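Local structure of subtilase cytotoxin, subunit B (Escherichia coli, 3DWQ) at residues S12-T17 with V74-E79. The protein forms the pentamer that probably serves as the receptor-binding part of an AB5 toxin, recognising glycans that end in N-glycolylneuraminic acid. Residues are numbered along the deposited sequence; the frame is centred on the assembly and turned at random.
Sequences SGVVIT and VRIYYE. With NGC (N-glycolyl-alpha-neuraminic acid), chain G.
Val-14 and Val-74 form an antiparallel hydrogen-bonded pair where the chain turns a corner at Gly-13. Val-14 N gives its hydrogen to Val-74 O at 2.7 Å, and the return bond, from Val-74 N to Val-14 O, is equally short. Gly-13, with its positive phi, and Val-14 both face Val-74, which makes a G1 beta bulge. The short strand segments 14-17 and 74-79 diverge from here, their directions 79° apart, and beyond the bridge they meet through apolar side chains. There the CD1 methyl of Ile-76 packs against Val-14, 3.7 Å from its CB, the two side chains crossing at about a right angle. Ile-16 brings its own CD1 to 4.2 Å from Val-74 CG2; Phe-67 of helix 57-70 touches both residues, while Ile-42 of strand 41-47 touches Val-14 and Ile-76.

On the other side of the bulge the contact turns polar. Ser-12 OG lies at the edge of the Arg-75 guanidinium, 17° out of its plane as seen from NE, and accepts a 2.7 Å bond from that NE and a weak one from Arg-75 NH2. Because chi1 of -62° sets OG beside the serine's own backbone nitrogen, hydroxyl and amide can serve the same carboxylate: Ser-12 OG donates to O1A of the N-glycolylneuraminic acid at 2.6 Å, and Ser-12 N reaches O1B at 3.0 Å. Farther along strand 74-79, Tyr-78 OH hydrogen-bonds the glycolyl hydroxyl O11 at 2.8 Å, the oxygen that N-acetylneuraminic acid lacks. Arg-75 thus acts as a second-shell residue that probably helps hold the serine hydroxyl in place, and its positive charge probably polarises that hydroxyl into a stronger donor to the carboxylate.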
ATOM      1  N   SER C  12     -19.142  17.085  -9.301  1.00 19.04           N
ATOM      2  CA  SER C  12     -18.632  17.551  -8.012  1.00 18.95           C
ATOM      3  C   SER C  12     -19.529  17.119  -6.857  1.00 18.91           C
ATOM      4  O   SER C  12     -20.735  16.932  -7.037  1.00 18.93           O
ATOM      5  CB  SER C  12     -18.495  19.076  -8.019  1.00 19.02           C
ATOM      6  OG  SER C  12     -17.566  19.500  -9.003  1.00 18.66           O
ATOM      7  N   GLY C  13     -18.930  16.968  -5.675  1.00 18.85           N
ATOM      8  CA  GLY C  13     -19.657  16.611  -4.455  1.00 18.75           C
ATOM      9  C   GLY C  13     -20.239  15.210  -4.488  1.00 18.81           C
ATOM     10  O   GLY C  13     -21.325  14.963  -3.955  1.00 18.80           O
ATOM     11  N   VAL C  14     -19.511  14.296  -5.118  1.00 18.63           N
ATOM     12  CA  VAL C  14     -19.945  12.913  -5.269  1.00 18.50           C
ATOM     13  C   VAL C  14     -19.433  12.051  -4.112  1.00 18.40           C
ATOM     14  O   VAL C  14     -18.262  12.125  -3.747  1.00 18.29           O
ATOM     15  CB  VAL C  14     -19.443  12.324  -6.612  1.00 18.65           C
ATOM     16  CG1 VAL C  14     -19.865  10.878  -6.768  1.00 18.53           C
ATOM     17  CG2 VAL C  14     -19.947  13.152  -7.787  1.00 18.45           C
ATOM     18  N   VAL C  15     -20.321  11.247  -3.533  1.00 18.35           N
ATOM     19  CA  VAL C  15     -19.919  10.223  -2.573  1.00 18.31           C
ATOM     20  C   VAL C  15     -19.838   8.891  -3.305  1.00 18.33           C
ATOM     21  O   VAL C  15     -20.826   8.443  -3.891  1.00 18.44           O
ATOM     22  CB  VAL C  15     -20.898  10.118  -1.372  1.00 18.39           C
ATOM     23  CG1 VAL C  15     -20.510   8.952  -0.455  1.00 18.40           C
ATOM     24  CG2 VAL C  15     -20.925  11.419  -0.588  1.00 18.16           C
ATOM     25  N   ILE C  16     -18.656   8.278  -3.288  1.00 18.33           N
ATOM     26  CA  ILE C  16     -18.453   6.962  -3.894  1.00 18.41           C
ATOM     27  C   ILE C  16     -19.173   5.912  -3.052  1.00 18.47           C
ATOM     28  O   ILE C  16     -18.844   5.708  -1.884  1.00 18.56           O
ATOM     29  CB  ILE C  16     -16.950   6.607  -4.046  1.00 18.23           C
ATOM     30  CG1 ILE C  16     -16.238   7.656  -4.907  1.00 18.15           C
ATOM     31  CG2 ILE C  16     -16.783   5.204  -4.642  1.00 17.97           C
ATOM     32  CD1 ILE C  16     -14.712   7.604  -4.836  1.00 18.71           C
ATOM     33  N   THR C  17     -20.156   5.259  -3.666  1.00 18.62           N
ATOM     34  CA  THR C  17     -21.067   4.353  -2.965  1.00 18.84           C
ATOM     35  C   THR C  17     -20.899   2.893  -3.379  1.00 18.73           C
ATOM     36  O   THR C  17     -21.172   1.984  -2.589  1.00 18.89           O
ATOM     37  CB  THR C  17     -22.538   4.771  -3.184  1.00 18.85           C
ATOM     38  OG1 THR C  17     -22.785   4.932  -4.587  1.00 19.25           O
ATOM     39  CG2 THR C  17     -22.841   6.090  -2.469  1.00 19.10           C
ATOM     40  N   VAL C  74     -16.534  14.062  -3.134  1.00 16.76           N
ATOM     41  CA  VAL C  74     -15.354  14.276  -3.964  1.00 16.52           C
ATOM     42  C   VAL C  74     -15.734  14.616  -5.404  1.00 16.54           C
ATOM     43  O   VAL C  74     -16.885  14.435  -5.813  1.00 16.20           O
ATOM     44  CB  VAL C  74     -14.386  13.051  -3.918  1.00 16.67           C
ATOM     45  CG1 VAL C  74     -13.796  12.885  -2.516  1.00 16.42           C
ATOM     46  CG2 VAL C  74     -15.082  11.763  -4.378  1.00 16.45           C
ATOM     47  N   ARG C  75     -14.769  15.127  -6.163  1.00 16.36           N
ATOM     48  CA  ARG C  75     -14.990  15.403  -7.575  1.00 16.41           C
ATOM     49  C   ARG C  75     -14.518  14.224  -8.409  1.00 16.60           C
ATOM     50  O   ARG C  75     -13.363  13.795  -8.297  1.00 16.47           O
ATOM     51  CB  ARG C  75     -14.268  16.682  -8.004  1.00 16.41           C
ATOM     52  CG  ARG C  75     -14.473  17.045  -9.474  1.00 16.16           C
ATOM     53  CD  ARG C  75     -13.951  18.428  -9.776  1.00 15.89           C
ATOM     54  NE  ARG C  75     -14.855  19.480  -9.319  1.00 15.58           N
ATOM     55  CZ  ARG C  75     -14.577  20.781  -9.369  1.00 15.76           C
ATOM     56  NH1 ARG C  75     -13.411  21.201  -9.853  1.00 14.94           N
ATOM     57  NH2 ARG C  75     -15.463  21.664  -8.931  1.00 15.06           N
ATOM     58  N   ILE C  76     -15.422  13.695  -9.229  1.00 16.66           N
ATOM     59  CA  ILE C  76     -15.068  12.674 -10.201  1.00 16.97           C
ATOM     60  C   ILE C  76     -14.867  13.325 -11.571  1.00 17.01           C
ATOM     61  O   ILE C  76     -15.790  13.916 -12.136  1.00 17.02           O
ATOM     62  CB  ILE C  76     -16.107  11.509 -10.246  1.00 17.00           C
ATOM     63  CG1 ILE C  76     -15.795  10.461  -9.173  1.00 17.59           C
ATOM     64  CG2 ILE C  76     -16.075  10.788 -11.588  1.00 16.93           C
ATOM     65  CD1 ILE C  76     -16.248  10.802  -7.772  1.00 17.93           C
ATOM     66  N   TYR C  77     -13.638  13.240 -12.073  1.00 17.16           N
ATOM     67  CA  TYR C  77     -13.325  13.658 -13.432  1.00 17.24           C
ATOM     68  C   TYR C  77     -13.419  12.422 -14.308  1.00 17.51           C
ATOM     69  O   TYR C  77     -12.909  11.357 -13.944  1.00 17.12           O
ATOM     70  CB  TYR C  77     -11.908  14.213 -13.527  1.00 16.89           C
ATOM     71  CG  TYR C  77     -11.594  15.454 -12.720  1.00 16.63           C
ATOM     72  CD1 TYR C  77     -11.538  16.705 -13.333  1.00 16.00           C
ATOM     73  CD2 TYR C  77     -11.295  15.372 -11.359  1.00 15.96           C
ATOM     74  CE1 TYR C  77     -11.212  17.847 -12.607  1.00 15.98           C
ATOM     75  CE2 TYR C  77     -10.975  16.504 -10.624  1.00 15.96           C
ATOM     76  CZ  TYR C  77     -10.931  17.738 -11.253  1.00 16.23           C
ATOM     77  OH  TYR C  77     -10.613  18.859 -10.525  1.00 16.01           O
ATOM     78  N   TYR C  78     -14.069  12.564 -15.461  1.00 17.96           N
ATOM     79  CA  TYR C  78     -14.309  11.436 -16.357  1.00 18.57           C
ATOM     80  C   TYR C  78     -14.241  11.837 -17.833  1.00 18.94           C
ATOM     81  O   TYR C  78     -14.403  13.010 -18.179  1.00 18.96           O
ATOM     82  CB  TYR C  78     -15.657  10.756 -16.028  1.00 18.60           C
ATOM     83  CG  TYR C  78     -16.879  11.570 -16.406  1.00 18.91           C
ATOM     84  CD1 TYR C  78     -17.550  11.341 -17.610  1.00 18.89           C
ATOM     85  CD2 TYR C  78     -17.361  12.577 -15.566  1.00 18.95           C
ATOM     86  CE1 TYR C  78     -18.665  12.092 -17.966  1.00 18.95           C
ATOM     87  CE2 TYR C  78     -18.475  13.332 -15.915  1.00 18.81           C
ATOM     88  CZ  TYR C  78     -19.122  13.084 -17.116  1.00 18.91           C
ATOM     89  OH  TYR C  78     -20.225  13.829 -17.465  1.00 19.57           O
ATOM     90  N   GLU C  79     -13.984  10.854 -18.691  1.00 19.54           N
ATOM     91  CA  GLU C  79     -14.046  11.037 -20.138  1.00 20.34           C
ATOM     92  C   GLU C  79     -14.979   9.985 -20.733  1.00 20.21           C
ATOM     93  O   GLU C  79     -14.680   8.791 -20.669  1.00 20.23           O
ATOM     94  CB  GLU C  79     -12.652  10.940 -20.765  1.00 20.20           C
ATOM     95  CG  GLU C  79     -12.594  11.398 -22.218  1.00 21.30           C
ATOM     96  CD  GLU C  79     -11.179  11.493 -22.758  1.00 21.57           C
ATOM     97  OE1 GLU C  79     -10.549  10.443 -22.989  1.00 23.80           O
ATOM     98  OE2 GLU C  79     -10.696  12.623 -22.961  1.00 23.85           O
TER
HETATM   99  O9  NGC G   3     -25.285  17.037 -11.572  1.00 32.49           O
HETATM  100  C9  NGC G   3     -24.631  16.623 -12.779  1.00 33.37           C
HETATM  101  C8  NGC G   3     -23.335  17.406 -12.998  1.00 34.17           C
HETATM  102  O8  NGC G   3     -22.796  17.788 -11.724  1.00 33.81           O
HETATM  103  C7  NGC G   3     -23.604  18.630 -13.882  1.00 34.48           C
HETATM  104  O7  NGC G   3     -23.938  18.230 -15.215  1.00 35.13           O
HETATM  105  C6  NGC G   3     -22.515  19.716 -13.930  1.00 35.47           C
HETATM  106  O6  NGC G   3     -22.420  20.320 -12.622  1.00 35.89           O
HETATM  107  C2  NGC G   3     -21.066  20.618 -12.313  1.00 36.85           C
HETATM  108  C1  NGC G   3     -20.409  19.962 -11.140  1.00 35.82           C
HETATM  109  O1B NGC G   3     -21.027  19.087 -10.498  1.00 34.76           O
HETATM  110  O1A NGC G   3     -19.238  20.308 -10.863  1.00 34.52           O
HETATM  111  C3  NGC G   3     -20.262  21.476 -13.281  1.00 36.13           C
HETATM  112  C4  NGC G   3     -20.282  20.698 -14.601  1.00 35.62           C
HETATM  113  O4  NGC G   3     -18.951  20.458 -15.061  1.00 34.99           O
HETATM  114  C5  NGC G   3     -21.075  19.383 -14.395  1.00 35.22           C
HETATM  115  N5  NGC G   3     -20.975  18.514 -15.577  1.00 34.83           N
HETATM  116  C10 NGC G   3     -21.369  18.698 -16.840  1.00 34.94           C
HETATM  117  O10 NGC G   3     -21.941  19.696 -17.254  1.00 35.39           O
HETATM  118  C11 NGC G   3     -21.056  17.537 -17.741  1.00 34.53           C
HETATM  119  O11 NGC G   3     -20.134  16.620 -17.139  1.00 34.03           O